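Local coordinates for protein ChiX (Serratia marcescens, PDB 5OPZ) that cleaves peptidoglycan as a zinc-dependent L-Ala D-Glu endopeptidase and is required for chitinase secretion by Serratia marcescens, at residues 18-21 with 22-25; 26-29 with 30-33; 69-72 with 73-76. All blocks are in the same frame, centred on the assembly; numbering follows the deposited sequence.

Contact 1: 18-21 with 22-25; sequences SEEN and LRGV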
ATOM      1  N   SER A  18       1.525  -5.387  -9.304  1.00  8.36           N
ATOM      2  CA  SER A  18       0.671  -4.697  -8.360  1.00  9.73           C
ATOM      3  C   SER A  18      -0.777  -5.108  -8.546  1.00 10.51           C
ATOM      4  O   SER A  18      -1.478  -5.386  -7.581  1.00 10.15           O
ATOM      5  CB  SER A  18       0.739  -3.196  -8.559  1.00  9.84           C
ATOM      6  OG  SER A  18       1.998  -2.698  -8.176  1.00 11.17           O
ATOM      7  N   GLU A  19      -1.229  -5.160  -9.798  1.00 10.93           N
ATOM      8  CA  GLU A  19      -2.619  -5.523 -10.116  1.00 10.99           C
ATOM      9  C   GLU A  19      -2.948  -6.914  -9.598  1.00 12.19           C
ATOM     10  O   GLU A  19      -4.025  -7.142  -9.016  1.00 12.25           O
ATOM     11  CB  GLU A  19      -2.892  -5.299 -11.612  1.00 11.08           C
ATOM     12  CG  GLU A  19      -2.756  -3.778 -11.935  1.00 15.28           C
ATOM     13  CD  GLU A  19      -3.160  -3.325 -13.323  1.00 15.79           C
ATOM     14  OE1 GLU A  19      -3.225  -4.189 -14.225  1.00 19.83           O
ATOM     15  OE2 GLU A  19      -3.425  -2.098 -13.474  1.00 20.75           O
ATOM     16  N   GLU A  20      -2.001  -7.828  -9.672  1.00 12.67           N
ATOM     17  CA  GLU A  20      -2.244  -9.168  -9.197  1.00 11.99           C
ATOM     18  C   GLU A  20      -2.478  -9.165  -7.667  1.00 11.33           C
ATOM     19  O   GLU A  20      -3.416  -9.774  -7.172  1.00 11.81           O
ATOM     20  CB  GLU A  20      -1.111 -10.110  -9.640  1.00 11.90           C
ATOM     21  CG  GLU A  20      -1.165 -11.534  -9.097  1.00 14.19           C
ATOM     22  CD  GLU A  20      -2.323 -12.380  -9.639  1.00 16.52           C
ATOM     23  OE1 GLU A  20      -3.037 -11.995 -10.589  1.00 20.07           O
ATOM     24  OE2 GLU A  20      -2.520 -13.484  -9.116  1.00 20.56           O
ATOM     25  N   ASN A  21      -1.658  -8.423  -6.941  0.62  9.70           N
ATOM     26  CA  ASN A  21      -1.743  -8.383  -5.476  0.62 10.64           C
ATOM     27  C   ASN A  21      -2.859  -7.486  -4.950  0.62  9.44           C
ATOM     28  O   ASN A  21      -3.192  -7.485  -3.746  0.62 11.34           O
ATOM     29  CB  ASN A  21      -0.434  -7.891  -4.824  0.62 12.23           C
ATOM     30  CG  ASN A  21       0.588  -8.994  -4.602  0.62 15.59           C
ATOM     31  OD1 ASN A  21       0.404  -9.843  -3.722  0.62 17.95           O
ATOM     32  ND2 ASN A  21       1.706  -8.957  -5.346  0.62 14.60           N
ATOM     33  N   LEU A  22      -3.449  -6.724  -5.843  1.00  9.23           N
ATOM     34  CA  LEU A  22      -4.625  -5.935  -5.527  1.00  8.22           C
ATOM     35  C   LEU A  22      -5.932  -6.712  -5.679  1.00  8.26           C
ATOM     36  O   LEU A  22      -6.987  -6.186  -5.339  1.00 11.23           O
ATOM     37  CB  LEU A  22      -4.679  -4.711  -6.462  1.00  8.77           C
ATOM     38  CG  LEU A  22      -3.714  -3.600  -6.075  1.00  9.57           C
ATOM     39  CD1 LEU A  22      -3.566  -2.577  -7.197  1.00 10.27           C
ATOM     40  CD2 LEU A  22      -4.133  -2.930  -4.793  1.00 11.37           C
ATOM     41  N   ARG A  23      -5.900  -7.931  -6.183  1.00 10.30           N
ATOM     42  CA  ARG A  23      -7.131  -8.680  -6.312  1.00 12.36           C
ATOM     43  C   ARG A  23      -7.737  -8.944  -4.917  1.00 13.12           C
ATOM     44  O   ARG A  23      -7.042  -9.333  -3.966  1.00 13.76           O
ATOM     45  CB  ARG A  23      -6.916  -9.978  -7.081  1.00 14.08           C
ATOM     46  CG  ARG A  23      -6.588  -9.789  -8.548  1.00 16.21           C
ATOM     47  CD  ARG A  23      -6.356 -11.189  -9.116  1.00 17.56           C
ATOM     48  NE  ARG A  23      -5.908 -11.186 -10.508  1.00 23.30           N
ATOM     49  CZ  ARG A  23      -6.707 -11.323 -11.564  1.00 27.17           C
ATOM     50  NH1 ARG A  23      -8.023 -11.499 -11.424  1.00 25.47           N
ATOM     51  NH2 ARG A  23      -6.175 -11.304 -12.790  1.00 35.89           N
ATOM     52  N   GLY A  24      -9.041  -8.690  -4.810  1.00 14.25           N
ATOM     53  CA  GLY A  24      -9.752  -8.759  -3.551  1.00 12.61           C
ATOM     54  C   GLY A  24      -9.703  -7.534  -2.653  1.00 10.53           C
ATOM     55  O   GLY A  24     -10.414  -7.469  -1.667  1.00 13.97           O
ATOM     56  N   VAL A  25      -8.890  -6.546  -2.980  1.00  8.09           N
ATOM     57  CA  VAL A  25      -8.847  -5.287  -2.251  1.00  8.04           C
ATOM     58  C   VAL A  25     -10.101  -4.490  -2.660  1.00  8.22           C
ATOM     59  O   VAL A  25     -10.584  -4.545  -3.809  1.00  8.97           O
ATOM     60  CB  VAL A  25      -7.490  -4.587  -2.531  1.00  7.65           C
ATOM     61  CG1 VAL A  25      -7.429  -3.208  -1.965  1.00  6.27           C
ATOM     62  CG2 VAL A  25      -6.402  -5.449  -1.934  1.00  8.20           C
TER
HETATM   63  O   HOH W   1      -3.750  -9.896 -12.321  1.00 27.82           O
HETATM   64  O   HOH W   2      -4.897  -8.907  -2.219  1.00 13.53           O

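Contact 2: 26-29 with 30-33; sequences HPDL and VRVI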
ATOM      1  N   HIS A  26     -10.576  -3.663  -1.742  1.00  7.70           N
ATOM      2  CA  HIS A  26     -11.735  -2.793  -1.997  1.00  7.60           C
ATOM      3  C   HIS A  26     -11.542  -2.022  -3.294  1.00  7.44           C
ATOM      4  O   HIS A  26     -10.488  -1.398  -3.448  1.00  7.14           O
ATOM      5  CB  HIS A  26     -11.920  -1.811  -0.849  1.00  7.83           C
ATOM      6  CG  HIS A  26     -13.234  -1.100  -0.868  1.00  8.08           C
ATOM      7  ND1 HIS A  26     -13.523  -0.106  -1.778  1.00  9.45           N
ATOM      8  CD2 HIS A  26     -14.361  -1.287  -0.150  1.00  8.22           C
ATOM      9  CE1 HIS A  26     -14.772   0.290  -1.613  1.00 10.10           C
ATOM     10  NE2 HIS A  26     -15.291  -0.397  -0.612  1.00 10.79           N
ATOM     11  N   PRO A  27     -12.522  -2.047  -4.221  0.70  8.30           N
ATOM     12  CA  PRO A  27     -12.336  -1.352  -5.492  0.70  8.85           C
ATOM     13  C   PRO A  27     -11.906   0.107  -5.396  0.70  7.31           C
ATOM     14  O   PRO A  27     -11.239   0.584  -6.302  0.70  7.87           O
ATOM     15  CB  PRO A  27     -13.692  -1.531  -6.187  0.70 10.52           C
ATOM     16  CG  PRO A  27     -14.283  -2.763  -5.578  0.70 10.45           C
ATOM     17  CD  PRO A  27     -13.800  -2.788  -4.162  0.70  9.26           C
ATOM     18  N   ASP A  28     -12.338   0.845  -4.386  1.00  7.69           N
ATOM     19  CA  ASP A  28     -11.979   2.237  -4.261  1.00  7.12           C
ATOM     20  C   ASP A  28     -10.495   2.407  -3.917  1.00  6.84           C
ATOM     21  O   ASP A  28      -9.830   3.311  -4.459  1.00  8.08           O
ATOM     22  CB  ASP A  28     -12.859   2.989  -3.283  1.00  7.45           C
ATOM     23  CG  ASP A  28     -14.291   3.141  -3.790  1.00  8.64           C
ATOM     24  OD1 ASP A  28     -14.572   2.858  -4.993  1.00 12.86           O
ATOM     25  OD2 ASP A  28     -15.106   3.563  -2.953  1.00  9.34           O
ATOM     26  N   LEU A  29      -9.963   1.522  -3.060  1.00  6.04           N
ATOM     27  CA  LEU A  29      -8.522   1.577  -2.794  1.00  5.18           C
ATOM     28  C   LEU A  29      -7.734   1.125  -4.023  1.00  5.52           C
ATOM     29  O   LEU A  29      -6.694   1.666  -4.335  1.00  6.43           O
ATOM     30  CB  LEU A  29      -8.211   0.754  -1.544  1.00  5.48           C
ATOM     31  CG  LEU A  29      -6.737   0.806  -1.115  1.00  5.89           C
ATOM     32  CD1 LEU A  29      -6.224   2.185  -0.863  1.00  6.46           C
ATOM     33  CD2 LEU A  29      -6.563  -0.004   0.176  1.00  6.81           C
ATOM     34  N   VAL A  30      -8.241   0.118  -4.729  1.00  6.44           N
ATOM     35  CA  VAL A  30      -7.589  -0.289  -5.952  1.00  6.16           C
ATOM     36  C   VAL A  30      -7.478   0.880  -6.933  1.00  6.29           C
ATOM     37  O   VAL A  30      -6.439   1.085  -7.560  1.00  6.65           O
ATOM     38  CB  VAL A  30      -8.324  -1.453  -6.631  1.00  7.19           C
ATOM     39  CG1 VAL A  30      -7.720  -1.781  -8.004  1.00  8.54           C
ATOM     40  CG2 VAL A  30      -8.281  -2.676  -5.734  1.00  8.57           C
ATOM     41  N   ARG A  31      -8.566   1.633  -7.061  0.71  6.56           N
ATOM     42  CA  ARG A  31      -8.561   2.740  -8.019  0.71  8.15           C
ATOM     43  C   ARG A  31      -7.471   3.769  -7.654  0.71  7.08           C
ATOM     44  O   ARG A  31      -6.690   4.206  -8.520  0.71  6.96           O
ATOM     45  CB  ARG A  31      -9.940   3.352  -8.041  0.71 10.79           C
ATOM     46  CG  ARG A  31     -10.138   4.402  -9.105  0.71 13.43           C
ATOM     47  CD  ARG A  31     -11.572   4.300  -9.638  0.71 16.16           C
ATOM     48  NE  ARG A  31     -12.530   4.271  -8.531  0.71 17.58           N
ATOM     49  CZ  ARG A  31     -12.941   5.332  -7.836  0.71 20.33           C
ATOM     50  NH1 ARG A  31     -12.523   6.578  -8.117  0.71 20.59           N
ATOM     51  NH2 ARG A  31     -13.807   5.138  -6.848  0.71 21.93           N
ATOM     52  N   VAL A  32      -7.344   4.054  -6.363  1.00  5.91           N
ATOM     53  CA  VAL A  32      -6.355   4.998  -5.906  1.00  6.08           C
ATOM     54  C   VAL A  32      -4.920   4.503  -6.142  1.00  5.44           C
ATOM     55  O   VAL A  32      -4.049   5.231  -6.669  1.00  6.11           O
ATOM     56  CB  VAL A  32      -6.545   5.343  -4.420  1.00  6.66           C
ATOM     57  CG1 VAL A  32      -5.359   6.107  -3.872  1.00  7.00           C
ATOM     58  CG2 VAL A  32      -7.853   6.126  -4.228  1.00  7.77           C
ATOM     59  N   ILE A  33      -4.690   3.241  -5.806  1.00  5.94           N
ATOM     60  CA  ILE A  33      -3.338   2.714  -5.953  1.00  6.39           C
ATOM     61  C   ILE A  33      -2.963   2.638  -7.421  1.00  5.94           C
ATOM     62  O   ILE A  33      -1.797   2.898  -7.788  1.00  6.04           O
ATOM     63  CB  ILE A  33      -3.157   1.350  -5.251  1.00  7.06           C
ATOM     64  CG1 ILE A  33      -3.384   1.479  -3.728  1.00  6.77           C
ATOM     65  CG2 ILE A  33      -1.778   0.776  -5.526  1.00  8.30           C
ATOM     66  CD1 ILE A  33      -2.448   2.406  -2.954  1.00  7.97           C
TER

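Contact 3: 69-72 with 73-76; sequences RSRH and LTGH. With ZN (zinc ion), chain C.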
ATOM      1  N   ARG A  69      -8.422  -7.539  14.549  1.00 12.49           N
ATOM      2  CA  ARG A  69      -9.082  -6.591  13.669  1.00 13.41           C
ATOM      3  C   ARG A  69      -8.000  -5.886  12.860  1.00 13.72           C
ATOM      4  O   ARG A  69      -7.107  -5.226  13.398  1.00 19.39           O
ATOM      5  CB  ARG A  69      -9.900  -5.597  14.488  1.00 16.97           C
ATOM      6  CG  ARG A  69     -10.737  -4.604  13.674  1.00 20.69           C
ATOM      7  CD  ARG A  69     -11.631  -3.804  14.654  1.00 25.81           C
ATOM      8  NE  ARG A  69     -11.618  -2.337  14.563  1.00 31.44           N
ATOM      9  CZ  ARG A  69     -12.634  -1.549  14.203  1.00 28.76           C
ATOM     10  NH1 ARG A  69     -13.803  -2.037  13.777  1.00 20.74           N
ATOM     11  NH2 ARG A  69     -12.473  -0.223  14.231  1.00 25.44           N
ATOM     12  N   SER A  70      -8.017  -6.102  11.569  1.00 10.97           N
ATOM     13  CA  SER A  70      -7.078  -5.429  10.657  1.00  9.92           C
ATOM     14  C   SER A  70      -7.819  -5.013   9.417  1.00  8.44           C
ATOM     15  O   SER A  70      -8.607  -5.798   8.861  1.00  9.08           O
ATOM     16  CB  SER A  70      -5.945  -6.358  10.238  1.00 11.60           C
ATOM     17  OG  SER A  70      -5.232  -5.870   9.115  1.00 11.44           O
ATOM     18  N   ARG A  71      -7.501  -3.834   8.925  1.00  7.18           N
ATOM     19  CA  ARG A  71      -8.056  -3.386   7.654  1.00  6.66           C
ATOM     20  C   ARG A  71      -7.620  -4.297   6.512  1.00  5.97           C
ATOM     21  O   ARG A  71      -8.265  -4.363   5.490  1.00  7.24           O
ATOM     22  CB  ARG A  71      -7.666  -1.953   7.396  1.00  7.04           C
ATOM     23  CG  ARG A  71      -8.187  -0.934   8.403  1.00  7.13           C
ATOM     24  CD  ARG A  71      -9.276  -0.046   7.821  1.00  6.46           C
ATOM     25  NE  ARG A  71     -10.524  -0.766   7.679  1.00  7.09           N
ATOM     26  CZ  ARG A  71     -11.628  -0.215   7.226  1.00  7.63           C
ATOM     27  NH1 ARG A  71     -11.617   1.030   6.770  1.00  7.28           N
ATOM     28  NH2 ARG A  71     -12.758  -0.893   7.256  1.00  9.36           N
ATOM     29  N   HIS A  72      -6.509  -5.035   6.663  1.00  6.13           N
ATOM     30  CA  HIS A  72      -6.137  -5.941   5.599  1.00  6.35           C
ATOM     31  C   HIS A  72      -7.057  -7.125   5.414  1.00  7.55           C
ATOM     32  O   HIS A  72      -7.098  -7.688   4.332  1.00  8.50           O
ATOM     33  CB  HIS A  72      -4.735  -6.504   5.813  1.00  6.13           C
ATOM     34  CG  HIS A  72      -3.611  -5.553   5.539  1.00  5.86           C
ATOM     35  ND1 HIS A  72      -3.055  -5.396   4.288  1.00  6.80           N
ATOM     36  CD2 HIS A  72      -2.894  -4.739   6.358  1.00  4.97           C
ATOM     37  CE1 HIS A  72      -2.074  -4.520   4.328  1.00  6.32           C
ATOM     38  NE2 HIS A  72      -1.944  -4.114   5.573  1.00  5.86           N
ATOM     39  N   LEU A  73      -7.746  -7.526   6.488  1.00  7.94           N
ATOM     40  CA  LEU A  73      -8.605  -8.676   6.405  1.00  8.94           C
ATOM     41  C   LEU A  73      -9.820  -8.496   5.535  1.00  9.16           C
ATOM     42  O   LEU A  73     -10.314  -9.458   4.971  1.00 10.73           O
ATOM     43  CB  LEU A  73      -9.097  -9.068   7.809  1.00 10.31           C
ATOM     44  CG  LEU A  73      -8.046  -9.655   8.750  1.00 14.05           C
ATOM     45  CD1 LEU A  73      -8.629  -9.898  10.118  1.00 17.14           C
ATOM     46  CD2 LEU A  73      -7.517 -10.942   8.207  1.00 13.93           C
ATOM     47  N   THR A  74     -10.298  -7.258   5.458  1.00  8.36           N
ATOM     48  CA  THR A  74     -11.564  -6.941   4.824  1.00  9.16           C
ATOM     49  C   THR A  74     -11.365  -6.294   3.441  1.00  9.52           C
ATOM     50  O   THR A  74     -12.322  -5.976   2.785  1.00 12.79           O
ATOM     51  CB  THR A  74     -12.343  -5.996   5.744  1.00 10.99           C
ATOM     52  OG1 THR A  74     -11.485  -4.898   6.092  1.00 11.17           O
ATOM     53  CG2 THR A  74     -12.837  -6.687   7.000  1.00 12.02           C
ATOM     54  N   GLY A  75     -10.124  -6.130   2.989  1.00  8.25           N
ATOM     55  CA  GLY A  75      -9.844  -5.498   1.726  1.00  8.21           C
ATOM     56  C   GLY A  75      -9.561  -4.017   1.778  1.00  6.42           C
ATOM     57  O   GLY A  75      -9.490  -3.377   0.743  1.00  7.08           O
ATOM     58  N   HIS A  76      -9.398  -3.440   2.974  1.00  5.60           N
ATOM     59  CA  HIS A  76      -9.300  -1.990   3.119  1.00  6.15           C
ATOM     60  C   HIS A  76      -7.850  -1.467   3.249  1.00  4.84           C
ATOM     61  O   HIS A  76      -7.683  -0.260   3.550  1.00  5.37           O
ATOM     62  CB  HIS A  76     -10.161  -1.484   4.268  1.00  6.61           C
ATOM     63  CG  HIS A  76     -11.623  -1.722   4.083  1.00  7.75           C
ATOM     64  ND1 HIS A  76     -12.230  -2.909   4.423  1.00  8.92           N
ATOM     65  CD2 HIS A  76     -12.610  -0.910   3.634  1.00  8.72           C
ATOM     66  CE1 HIS A  76     -13.524  -2.813   4.190  1.00  9.94           C
ATOM     67  NE2 HIS A  76     -13.778  -1.622   3.695  1.00 10.08           N
TER
HETATM   68 ZN    ZN C 201      -0.373  -2.936   6.367  1.00  7.54          ZN
HETATM   69  O   HOH W   3     -11.594  -3.339   8.337  1.00 12.00           O

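Contact 1: 18-21 with 22-25
At the edge of the R23 guanidinium, near its plane, sits the carboxylate oxygen OE1 of E20, while the two flat groups themselves are turned 61° apart. The link is a salt bridge, R23 NE to E20 OE1 at 3.0 Å, with a bent N-H angle of 145°, and NE meets OE1 from above the carboxylate plane. A water bridges the pair: it donates to E20 OE1 at 2.8 Å and accepts from R23 NH2. E20 reaches forward because its chain bends at CG (chi2 68°), whereas R23 runs extended from CG to NE and passes over E20 O. All this happens in the passage from helix 15-21 into a type II beta turn, L22 to V25, closed by V25 N to L22 O at 3.1 Å. G24, with a positive phi, takes the turn's third position. Across the junction R23 N donates to E20 O at 3.2 Å, nearly straight but from above the carbonyl plane, and L22 N shares itself weakly between S18 O and E19 O. L22 carries the buried side: its CG comes within 3.2 Å of S18 O, and its side chain touches V46 and V78. A second water bridges N21 O and R23 O, donating to both.

Contact 2: 26-29 with 30-33
Four i to i+4 backbone bonds, from V30 N to H26 O through I33 N to L29 O, define the first turns of helix 27-39. H26 occupies the N-cap. Its ND1 accepts from D28 N at 3.0 Å with the donor in the imidazole plane. One turn apart, D28 and R31 run side by side in the same direction, and in one of the two modelled R31 conformers NH2 reaches D28 OD1 at 3.0 Å, a salt bridge made from above the carboxylate plane. In that conformer the carboxylate and guanidinium planes are 82° apart, and bends at chi2 and chi3 turn the guanidinium back toward D28. The other carboxylate oxygen, OD2, is hydrogen-bonded to Y135 OH. On the buried side L29 CD1 rests 4.1 Å from I33 CG1, and both side chains touch V78; V32 instead meets V102, A105 and A106 of helix 92-109. The imidazole thus supplies an acceptor for a first-turn N-H that has no carbonyl four residues back within the helix, and the D28 carboxylate would probably be stabilised as an anion by Y135 OH and the nearby helix N-terminus, with R31 adding to this in the conformer described.

Contact 3: 69-72 with 73-76
The zinc site of this peptidase takes one of its three protein ligands, H72, from the loop between helix 53-62 and strand 77-82, which opens the SxHxxGxAxD zinc motif of the family, here S70 to D79. H72 NE2 binds the zinc ion at 2.1 Å, D79 and H127 complete the protein ligands, and H72 ND1 is hydrogen-bonded to G49 O, which fixes the ring's rotation from the second shell. An ST turn runs into H72: S70 OG accepts from H72 N at 2.9 Å, its hydroxyl set opposite the backbone N by chi1 of 165°. S70 O in turn receives L73 N at 3.1 Å, and the leucine CG packs against S70 CB. Further on, the R71 guanidinium lies flat on the H76 imidazole, centres 3.9 Å apart and planes only 3° from parallel, with NH2 over the ring centre. Bends at chi2 and chi3 of R71 fold the group back over H76, and its nitrogens NH1 and NH2 are held by L130 O and Y135 O. The backbone closes between the same two residues through H76 N to R71 O at 2.9 Å. T74 OG1 and H76 ND1 share a hydrogen bond of 2.7 Å, donor unresolved, and a water accepting from R71 NE also meets T74 OG1, 2.7 Å away.

How the contacts relate
Contacts 1 and 2 follow each other in the chain and meet at V30, whose CG2 packs on V25 O; both place a surface salt bridge, acid to an arginine three residues on (in contact 2 for one modelled R31 conformer), beside a buried apolar side that reaches V78 of strand 77-82. One sits on the way out of helix 15-21, the other where a helix starts. Contact 3 differs: in the loop leading into that strand, its arginine stacks on an imidazole and one of its histidines binds the zinc ion. It joins contact 2 through a probable hydrogen bond, H26 N to G75 O at 2.7 Å, and meets contact 1 by packing of V25 CG1 on G75 O. All three are partly buried.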